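Local coordinates for succinylglutamate desuccinylase/aspartoacylase (PDB 3LWU), which is a zinc-binding protein of the succinylglutamate desuccinylase/aspartoacylase family and probably acts as a hydrolase on ester bonds, at residues V28-L33 / H172-N177; L201-Y206 / S257-E262; I208-F213 / L282-H287. All blocks are in the same frame, centred on the assembly; numbering follows the deposited sequence.

Interaction 1 of 3, residues V28-L33 / H172-N177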
loop_
_atom_site.group_PDB
_atom_site.type_symbol
_atom_site.label_atom_id
_atom_site.label_comp_id
_atom_site.label_asym_id
_atom_site.label_seq_id
_atom_site.Cartn_x
_atom_site.Cartn_y
_atom_site.Cartn_z
ATOM N N VAL A 28 -23.614 10.798 11.616
ATOM C CA VAL A 28 -22.845 12.023 11.545
ATOM C C VAL A 28 -21.866 11.934 10.382
ATOM O O VAL A 28 -21.182 10.900 10.210
ATOM C CB VAL A 28 -22.056 12.247 12.822
ATOM C CG1 VAL A 28 -21.078 13.389 12.634
ATOM C CG2 VAL A 28 -23.016 12.617 13.951
ATOM N N GLN A 29 -21.796 12.998 9.590
ATOM C CA GLN A 29 -20.876 13.034 8.459
ATOM C C GLN A 29 -19.508 13.554 8.881
ATOM O O GLN A 29 -19.405 14.648 9.416
ATOM C CB GLN A 29 -21.440 13.863 7.311
ATOM C CG GLN A 29 -20.602 13.659 6.014
ATOM C CD GLN A 29 -21.194 14.359 4.777
ATOM O OE1 GLN A 29 -22.394 14.440 4.613
ATOM N NE2 GLN A 29 -20.334 14.849 3.914
ATOM N N VAL A 30 -18.469 12.774 8.615
ATOM C CA VAL A 30 -17.125 13.062 9.095
ATOM C C VAL A 30 -16.130 13.429 8.005
ATOM O O VAL A 30 -15.002 13.815 8.322
ATOM C CB VAL A 30 -16.575 11.929 9.970
ATOM C CG1 VAL A 30 -17.487 11.766 11.251
ATOM C CG2 VAL A 30 -16.394 10.561 9.208
ATOM N N GLY A 31 -16.557 13.333 6.739
ATOM C CA GLY A 31 -15.731 13.615 5.592
ATOM C C GLY A 31 -16.439 13.217 4.308
ATOM O O GLY A 31 -17.618 12.903 4.329
ATOM N N GLU A 32 -15.713 13.208 3.198
ATOM C CA GLU A 32 -16.303 12.967 1.886
ATOM C C GLU A 32 -15.258 12.366 0.937
ATOM O O GLU A 32 -14.125 12.799 0.898
ATOM C CB GLU A 32 -16.790 14.309 1.353
ATOM C CG GLU A 32 -17.697 14.267 0.163
ATOM C CD GLU A 32 -18.074 15.678 -0.365
ATOM O OE1 GLU A 32 -17.350 16.701 -0.038
ATOM O OE2 GLU A 32 -19.134 15.736 -1.076
ATOM N N LEU A 33 -15.663 11.376 0.136
ATOM C CA LEU A 33 -14.772 10.720 -0.819
ATOM C C LEU A 33 -14.855 11.382 -2.187
ATOM O O LEU A 33 -15.840 12.006 -2.492
ATOM C CB LEU A 33 -15.122 9.247 -0.905
ATOM C CG LEU A 33 -14.946 8.439 0.389
ATOM C CD1 LEU A 33 -15.475 7.030 0.223
ATOM C CD2 LEU A 33 -13.495 8.364 0.777
ATOM N N HIS A 172 -7.841 15.632 10.722
ATOM C CA HIS A 172 -8.302 16.628 11.704
ATOM C C HIS A 172 -9.840 16.791 11.649
ATOM O O HIS A 172 -10.508 16.989 12.681
ATOM C CB HIS A 172 -7.614 18.000 11.501
ATOM C CG HIS A 172 -6.210 18.090 12.034
ATOM N ND1 HIS A 172 -5.233 18.868 11.434
ATOM C CD2 HIS A 172 -5.636 17.564 13.146
ATOM C CE1 HIS A 172 -4.109 18.774 12.129
ATOM N NE2 HIS A 172 -4.329 17.992 13.174
ATOM N N ARG A 173 -10.418 16.750 10.460
ATOM C CA ARG A 173 -11.879 16.863 10.381
ATOM C C ARG A 173 -12.590 15.688 11.055
ATOM O O ARG A 173 -13.547 15.893 11.795
ATOM C CB ARG A 173 -12.359 16.968 8.941
ATOM C CG ARG A 173 -13.872 16.971 8.791
ATOM C CD ARG A 173 -14.204 17.213 7.304
ATOM N NE ARG A 173 -13.954 18.605 6.944
ATOM C CZ ARG A 173 -14.756 19.618 7.243
ATOM N NH1 ARG A 173 -15.899 19.453 7.895
ATOM N NH2 ARG A 173 -14.420 20.809 6.864
ATOM N N LEU A 174 -12.133 14.482 10.775
ATOM C CA LEU A 174 -12.623 13.306 11.484
ATOM C C LEU A 174 -12.521 13.512 13.021
ATOM O O LEU A 174 -13.518 13.398 13.742
ATOM C CB LEU A 174 -11.836 12.061 11.060
ATOM C CG LEU A 174 -12.092 10.809 11.935
ATOM C CD1 LEU A 174 -13.504 10.295 11.768
ATOM C CD2 LEU A 174 -11.077 9.761 11.627
ATOM N N ALA A 175 -11.322 13.860 13.483
ATOM C CA ALA A 175 -11.015 13.899 14.909
ATOM C C ALA A 175 -11.886 14.946 15.593
ATOM O O ALA A 175 -12.505 14.653 16.618
ATOM C CB ALA A 175 -9.541 14.139 15.125
ATOM N N VAL A 176 -11.990 16.130 14.985
ATOM C CA VAL A 176 -12.794 17.202 15.506
ATOM C C VAL A 176 -14.286 16.827 15.645
ATOM O O VAL A 176 -14.907 17.146 16.666
ATOM C CB VAL A 176 -12.608 18.489 14.656
ATOM C CG1 VAL A 176 -13.695 19.487 14.927
ATOM C CG2 VAL A 176 -11.266 19.087 14.954
ATOM N N ASN A 177 -14.857 16.156 14.638
ATOM C CA ASN A 177 -16.261 15.764 14.687
ATOM C C ASN A 177 -16.508 14.786 15.842
ATOM O O ASN A 177 -17.514 14.861 16.544
ATOM C CB ASN A 177 -16.672 15.088 13.366
ATOM C CG ASN A 177 -17.133 16.066 12.326
ATOM O OD1 ASN A 177 -16.472 16.273 11.296
ATOM N ND2 ASN A 177 -18.279 16.632 12.546
HETATM O O HOH W 1 -17.325 17.213 8.595
#

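Interaction 2 of 3, residues L201-Y206 / S257-E262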
loop_
_atom_site.group_PDB
_atom_site.type_symbol
_atom_site.label_atom_id
_atom_site.label_comp_id
_atom_site.label_asym_id
_atom_site.label_seq_id
_atom_site.Cartn_x
_atom_site.Cartn_y
_atom_site.Cartn_z
ATOM N N LEU A 201 -5.335 -1.063 29.709
ATOM C CA LEU A 201 -6.080 0.182 29.809
ATOM C C LEU A 201 -5.148 1.397 29.979
ATOM O O LEU A 201 -4.143 1.311 30.627
ATOM C CB LEU A 201 -6.982 0.082 31.046
ATOM C CG LEU A 201 -7.727 1.277 31.638
ATOM C CD1 LEU A 201 -8.782 1.710 30.651
ATOM C CD2 LEU A 201 -8.361 0.900 32.947
ATOM N N TYR A 202 -5.493 2.518 29.381
ATOM C CA TYR A 202 -4.780 3.762 29.610
ATOM C C TYR A 202 -5.661 4.585 30.528
ATOM O O TYR A 202 -6.806 4.872 30.174
ATOM C CB TYR A 202 -4.601 4.508 28.312
ATOM C CG TYR A 202 -3.460 4.027 27.468
ATOM C CD1 TYR A 202 -3.643 3.023 26.531
ATOM C CD2 TYR A 202 -2.192 4.580 27.583
ATOM C CE1 TYR A 202 -2.626 2.590 25.732
ATOM C CE2 TYR A 202 -1.145 4.128 26.775
ATOM C CZ TYR A 202 -1.384 3.120 25.865
ATOM O OH TYR A 202 -0.390 2.656 25.040
ATOM N N CYS A 203 -5.143 4.960 31.686
ATOM C CA CYS A 203 -5.937 5.633 32.735
ATOM C C CYS A 203 -5.180 6.811 33.291
ATOM O O CYS A 203 -4.084 6.641 33.796
ATOM C CB CYS A 203 -6.184 4.637 33.854
ATOM S SG CYS A 203 -7.252 5.166 35.195
ATOM N N PRO A 204 -5.747 8.020 33.223
ATOM C CA PRO A 204 -5.016 9.093 33.897
ATOM C C PRO A 204 -4.825 8.903 35.405
ATOM O O PRO A 204 -5.634 8.263 36.094
ATOM C CB PRO A 204 -5.871 10.332 33.624
ATOM C CG PRO A 204 -7.199 9.818 33.199
ATOM C CD PRO A 204 -6.946 8.525 32.531
ATOM N N GLU A 205 -3.726 9.481 35.884
ATOM C CA GLU A 205 -3.280 9.380 37.264
ATOM C C GLU A 205 -4.414 9.713 38.228
ATOM O O GLU A 205 -4.637 8.984 39.212
ATOM C CB GLU A 205 -2.103 10.365 37.477
ATOM C CG GLU A 205 -0.847 9.868 38.243
ATOM C CD GLU A 205 0.473 10.595 37.782
ATOM O OE1 GLU A 205 1.119 10.235 36.735
ATOM O OE2 GLU A 205 0.847 11.548 38.496
ATOM N N TYR A 206 -5.131 10.804 37.944
ATOM C CA TYR A 206 -6.180 11.265 38.852
ATOM C C TYR A 206 -7.348 10.297 38.989
ATOM O O TYR A 206 -8.139 10.443 39.899
ATOM C CB TYR A 206 -6.711 12.670 38.482
ATOM C CG TYR A 206 -7.595 12.719 37.247
ATOM C CD1 TYR A 206 -8.982 12.458 37.322
ATOM C CD2 TYR A 206 -7.055 13.042 35.985
ATOM C CE1 TYR A 206 -9.799 12.507 36.131
ATOM C CE2 TYR A 206 -7.845 13.122 34.827
ATOM C CZ TYR A 206 -9.200 12.852 34.884
ATOM O OH TYR A 206 -9.934 12.909 33.707
ATOM N N SER A 257 -14.050 12.117 33.237
ATOM C CA SER A 257 -13.237 10.912 33.206
ATOM C C SER A 257 -13.069 10.483 31.757
ATOM O O SER A 257 -14.050 10.448 31.028
ATOM C CB SER A 257 -13.938 9.785 33.994
ATOM O OG SER A 257 -13.865 10.045 35.391
ATOM N N ALA A 258 -11.849 10.127 31.346
ATOM C CA ALA A 258 -11.609 9.553 29.998
ATOM C C ALA A 258 -10.636 8.387 30.085
ATOM O O ALA A 258 -9.664 8.437 30.849
ATOM C CB ALA A 258 -11.102 10.601 29.052
ATOM N N PHE A 259 -10.927 7.320 29.345
ATOM C CA PHE A 259 -10.109 6.096 29.324
ATOM C C PHE A 259 -9.986 5.573 27.905
ATOM O O PHE A 259 -10.942 5.661 27.134
ATOM C CB PHE A 259 -10.770 4.972 30.138
ATOM C CG PHE A 259 -11.248 5.395 31.473
ATOM C CD1 PHE A 259 -10.408 5.337 32.583
ATOM C CD2 PHE A 259 -12.532 5.844 31.643
ATOM C CE1 PHE A 259 -10.836 5.748 33.797
ATOM C CE2 PHE A 259 -12.955 6.259 32.860
ATOM C CZ PHE A 259 -12.119 6.204 33.943
ATOM N N THR A 260 -8.815 5.020 27.563
ATOM C CA THR A 260 -8.626 4.267 26.303
ATOM C C THR A 260 -8.497 2.796 26.705
ATOM O O THR A 260 -7.583 2.411 27.464
ATOM C CB THR A 260 -7.387 4.736 25.536
ATOM O OG1 THR A 260 -7.518 6.132 25.206
ATOM C CG2 THR A 260 -7.078 3.928 24.247
ATOM N N LEU A 261 -9.439 1.984 26.230
ATOM C CA LEU A 261 -9.408 0.550 26.466
ATOM C C LEU A 261 -8.734 -0.151 25.282
ATOM O O LEU A 261 -9.001 0.171 24.142
ATOM C CB LEU A 261 -10.819 0.007 26.632
ATOM C CG LEU A 261 -11.497 0.270 27.979
ATOM C CD1 LEU A 261 -11.582 1.746 28.255
ATOM C CD2 LEU A 261 -12.879 -0.410 27.990
ATOM N N GLU A 262 -7.839 -1.081 25.568
ATOM C CA GLU A 262 -7.161 -1.858 24.527
ATOM C C GLU A 262 -7.633 -3.311 24.645
ATOM O O GLU A 262 -7.155 -4.069 25.475
ATOM C CB GLU A 262 -5.643 -1.729 24.688
ATOM C CG GLU A 262 -5.149 -0.288 24.751
ATOM C CD GLU A 262 -5.126 0.399 23.397
ATOM O OE1 GLU A 262 -5.039 -0.298 22.342
ATOM O OE2 GLU A 262 -5.134 1.645 23.410
#

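Interaction 3 of 3, residues I208-F213 / L282-H287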
loop_
_atom_site.group_PDB
_atom_site.type_symbol
_atom_site.label_atom_id
_atom_site.label_comp_id
_atom_site.label_asym_id
_atom_site.label_seq_id
_atom_site.Cartn_x
_atom_site.Cartn_y
_atom_site.Cartn_z
ATOM N N ILE A 208 -7.142 6.703 38.824
ATOM C CA ILE A 208 -6.645 5.348 38.938
ATOM C C ILE A 208 -7.667 4.451 39.639
ATOM O O ILE A 208 -7.789 3.273 39.317
ATOM C CB ILE A 208 -5.248 5.330 39.639
ATOM C CG1 ILE A 208 -4.576 3.967 39.450
ATOM C CG2 ILE A 208 -5.348 5.724 41.131
ATOM C CD1 ILE A 208 -4.487 3.491 37.925
ATOM N N ASP A 209 -8.428 5.042 40.554
ATOM C CA ASP A 209 -9.557 4.396 41.253
ATOM C C ASP A 209 -10.509 3.676 40.300
ATOM O O ASP A 209 -11.068 2.604 40.597
ATOM C CB ASP A 209 -10.356 5.479 42.004
ATOM C CG ASP A 209 -11.597 4.940 42.691
ATOM O OD1 ASP A 209 -11.440 4.390 43.801
ATOM O OD2 ASP A 209 -12.720 5.075 42.140
ATOM N N ALA A 210 -10.751 4.302 39.163
ATOM C CA ALA A 210 -11.668 3.723 38.199
ATOM C C ALA A 210 -11.168 2.398 37.585
ATOM O O ALA A 210 -11.984 1.597 37.104
ATOM C CB ALA A 210 -11.959 4.727 37.098
ATOM N N ALA A 211 -9.850 2.180 37.556
ATOM C CA ALA A 211 -9.294 1.027 36.857
ATOM C C ALA A 211 -9.825 -0.294 37.405
ATOM O O ALA A 211 -10.011 -1.236 36.643
ATOM C CB ALA A 211 -7.750 1.034 36.862
ATOM N N ARG A 212 -10.131 -0.360 38.690
ATOM C CA ARG A 212 -10.580 -1.630 39.270
ATOM C C ARG A 212 -11.994 -2.109 38.830
ATOM O O ARG A 212 -12.412 -3.251 39.155
ATOM C CB ARG A 212 -10.447 -1.603 40.818
ATOM C CG ARG A 212 -11.321 -0.621 41.537
ATOM C CD ARG A 212 -11.256 -0.789 43.057
ATOM N NE ARG A 212 -12.363 -0.066 43.697
ATOM C CZ ARG A 212 -12.409 1.262 43.839
ATOM N NH1 ARG A 212 -11.394 2.016 43.419
ATOM N NH2 ARG A 212 -13.466 1.851 44.406
ATOM N N PHE A 213 -12.727 -1.264 38.100
ATOM C CA PHE A 213 -14.090 -1.608 37.685
ATOM C C PHE A 213 -14.136 -2.285 36.334
ATOM O O PHE A 213 -15.020 -3.108 36.084
ATOM C CB PHE A 213 -14.979 -0.374 37.712
ATOM C CG PHE A 213 -15.216 0.150 39.103
ATOM C CD1 PHE A 213 -16.204 -0.402 39.897
ATOM C CD2 PHE A 213 -14.403 1.137 39.633
ATOM C CE1 PHE A 213 -16.412 0.033 41.185
ATOM C CE2 PHE A 213 -14.608 1.591 40.921
ATOM C CZ PHE A 213 -15.617 1.030 41.699
ATOM N N LEU A 282 -19.933 -2.028 32.130
ATOM C CA LEU A 282 -21.156 -1.844 32.922
ATOM C C LEU A 282 -20.880 -1.734 34.410
ATOM O O LEU A 282 -21.573 -1.015 35.121
ATOM C CB LEU A 282 -22.147 -2.972 32.659
ATOM C CG LEU A 282 -22.933 -2.810 31.356
ATOM C CD1 LEU A 282 -23.640 -4.126 31.004
ATOM C CD2 LEU A 282 -23.985 -1.688 31.483
ATOM N N ALA A 283 -19.873 -2.453 34.882
ATOM C CA ALA A 283 -19.455 -2.325 36.265
ATOM C C ALA A 283 -19.075 -0.877 36.509
ATOM O O ALA A 283 -19.525 -0.291 37.480
ATOM C CB ALA A 283 -18.298 -3.269 36.593
ATOM N N TYR A 284 -18.281 -0.276 35.627
ATOM C CA TYR A 284 -17.905 1.136 35.843
ATOM C C TYR A 284 -19.092 2.117 35.751
ATOM O O TYR A 284 -19.219 3.037 36.592
ATOM C CB TYR A 284 -16.771 1.575 34.899
ATOM C CG TYR A 284 -16.370 3.007 35.113
ATOM C CD1 TYR A 284 -15.733 3.407 36.288
ATOM C CD2 TYR A 284 -16.653 3.968 34.174
ATOM C CE1 TYR A 284 -15.378 4.718 36.491
ATOM C CE2 TYR A 284 -16.300 5.275 34.363
ATOM C CZ TYR A 284 -15.666 5.658 35.515
ATOM O OH TYR A 284 -15.340 6.988 35.710
ATOM N N LEU A 285 -19.950 1.935 34.740
ATOM C CA LEU A 285 -21.129 2.792 34.567
ATOM C C LEU A 285 -22.056 2.647 35.765
ATOM O O LEU A 285 -22.651 3.619 36.240
ATOM C CB LEU A 285 -21.892 2.444 33.271
ATOM C CG LEU A 285 -21.138 2.669 31.959
ATOM C CD1 LEU A 285 -22.059 2.482 30.743
ATOM C CD2 LEU A 285 -20.429 4.016 31.943
ATOM N N SER A 286 -22.173 1.438 36.285
ATOM C CA SER A 286 -22.941 1.241 37.514
ATOM C C SER A 286 -22.367 2.080 38.639
ATOM O O SER A 286 -23.064 2.882 39.249
ATOM C CB SER A 286 -22.936 -0.230 37.932
ATOM O OG SER A 286 -23.700 -0.418 39.115
ATOM N N HIS A 287 -21.094 1.874 38.935
ATOM C CA HIS A 287 -20.422 2.616 40.023
ATOM C C HIS A 287 -20.600 4.132 39.888
ATOM O O HIS A 287 -20.687 4.844 40.874
ATOM C CB HIS A 287 -18.929 2.271 40.004
ATOM C CG HIS A 287 -18.076 3.161 40.856
ATOM N ND1 HIS A 287 -18.112 3.130 42.236
ATOM C CD2 HIS A 287 -17.126 4.066 40.520
ATOM C CE1 HIS A 287 -17.246 4.010 42.713
ATOM N NE2 HIS A 287 -16.630 4.586 41.692
HETATM O O HOH W 2 -14.202 6.059 40.254
#

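Interaction 1 of 3, residues V28-L33 / H172-N177
Val30 on strand 24-32 packs against Leu174 and Asn177 on helix 170-182, and these three residues bury most of the surface between the two segments. The short strand and helix pieces run nearly antiparallel, at 170°, with axes 7.2 Å apart at their closest, so Val30 fits against one turn of the helix between positions 173 and 177. Its two methyls divide the work. CG2 lies beside Leu174, 3.9 Å from CD1, and the two side chains run alongside each other. CG1, anti to the carbonyl carbon (chi1 -62°), is turned to Asn177 and stands 4.0 Å from its CB. Of the Leu174 side chain it is CD1 that meets the strand; CG is anti to the backbone N (chi1 169°).

Arg173 lies along the strand with its aliphatic part: CG is 3.4 Å from Val30 O and CD sits near the CA of Gly31. The chain then bends at chi3, and NH1 donates to water 1 at 2.7 Å, the water lying in the plane of the guanidinium at its edge. That water gives a weak, 3.4 Å bond to Gln29 O, while Arg173 NH2 makes a weak bond to Leu162 O. The strand also pairs with strand 38-46, and Glu32 forms a salt bridge with Arg342 of a second subunit, so this strand also takes part in a subunit contact.

No direct hydrogen bond joins strand and helix. The contact is therefore mainly van der Waals packing around one valine, with a water-mediated polar link at its margin, and it joins the helix to the hairpin of strands 24-32 and 38-46 about 12 Å from the zinc, measured from the Leu174 side chain.

Interaction 2 of 3, residues L201-Y206 / S257-E262
Strands 196-204 and 257-263 run antiparallel, their short axes 4.9 Å apart at 164°, and pair Tyr202 with Thr260 as a hydrogen-bonded pair and Leu201 with Leu261 as a non-hydrogen-bonded one. They belong to the central mixed beta sheet of the zinc-dependent M14-type catalytic domain. Tyr202 N donates to Thr260 O at 2.8 Å, almost straight at 174°; the return bond, Thr260 N to Tyr202 O, is longer at 3.3 Å and meets a carbonyl lone pair.

On one face, Leu201 and Leu261 flank each other, their CD1 methyls 3.7 Å apart. Leu201 CG is anti to the backbone N, and this turns CD1 toward strand 257-263, where it also meets Phe259 CB. Phe259 is enclosed further by Leu189 of strand 187-194 and by the edge-to-face rings of Phe214 and Tyr284.

The other face holds Tyr202 and Thr260, whose CB atoms meet. The Tyr202 ring extends past Thr260 to Glu262, where CE1 stands 3.5 Å from OE2; ring and carboxylate planes are 76° apart. Glu262 folds back at chi2 to bring its carboxylate there. The Glu262 side chain also touches the zinc ligand His192 and comes within about 5 Å of the zinc at its nearest atom. The Tyr202 hydroxyl bonds weakly to an unidentified bound molecule, which may mark a pocket near Tyr202.

Beyond the paired residues, Pro204 CD sits 3.2 Å from Ala258 O, and the Tyr206 hydroxyl comes near Ser257 CA while bonding to Val256 O. Between these ends Cys203 SG approaches the Phe259 ring from the side, at its edge and in its plane, 3.9 Å from CE1.

Interaction 3 of 3, residues I208-F213 / L282-H287
Residues 208-213 have helical backbone angles without a regular helical bonding pattern, and they lie against the last turns of helix 271-287, nearest at Phe213 and Tyr284, whose CA atoms are 5.0 Å apart. Phe213 carries the contact. Its ring forms an offset stack with the imidazole of His287, the centroids 4.0 Å apart and the planes at 19°. Phe213 CZ sits over the centre of the imidazole, 3.3 Å from ND1, whereas His287 CG lies toward the rim of the phenyl ring. His287 CB adds a CH-pi contact over that same ring. The histidine gets there because its CG is anti to the backbone N (chi1 168°), sending the imidazole out from the helix and across the phenyl.

At the base of the side chain, Phe213 CB packs on CA and CB of Tyr284 and meets the tyrosine ring at its edge. Ala210 CB presses obliquely on that ring, 3.5 Å from CE1. The Tyr284 hydroxyl turns to Arg288, with a weak bond to Ser257. Ala283 CB closes the other end of the contact, 3.3 Å from Phe213 O.

The Arg212 guanidinium lies with one face over Phe213 CE2. In one of two modelled conformers, and so only tentatively, Asp209 OD2 takes a 2.6 Å bond from water 2, which lies in the imidazole plane at its edge and is hydrogen-bonded to His287 NE2. Replacing Phe213 by an alanine would probably leave the His287 imidazole without its stacking partner and the Arg212 guanidinium without the ring under its face.

With no direct hydrogen bond between the segments, aromatic stacking and methyl packing join the loop to the helix end, and the polar link through water stays at the exposed margin.

Interaction 1 closes along the chain before the others open, whereas interactions 2 and 3 alternate their segments: 201-206, 208-213, 257-262, then 282-287. Interactions 2 and 3 touch, their centres 11 Å apart. Strand 257-263 leads on to helix 271-287, and Phe259 CZ lies 3.5 Å from Ala210 CB, so strand pair, loop and helix end form one continuous packed region. Interaction 1 sits 24 Å from interaction 2 and 31 Å from interaction 3, centre to centre, opposite interaction 3 across the chain's centre. Interactions 1 and 2 reach the same strand system; Glu262 of interaction 2 touches the zinc ligand His192, whereas the Leu174 side chain of interaction 1 stays about 12 Å from the zinc.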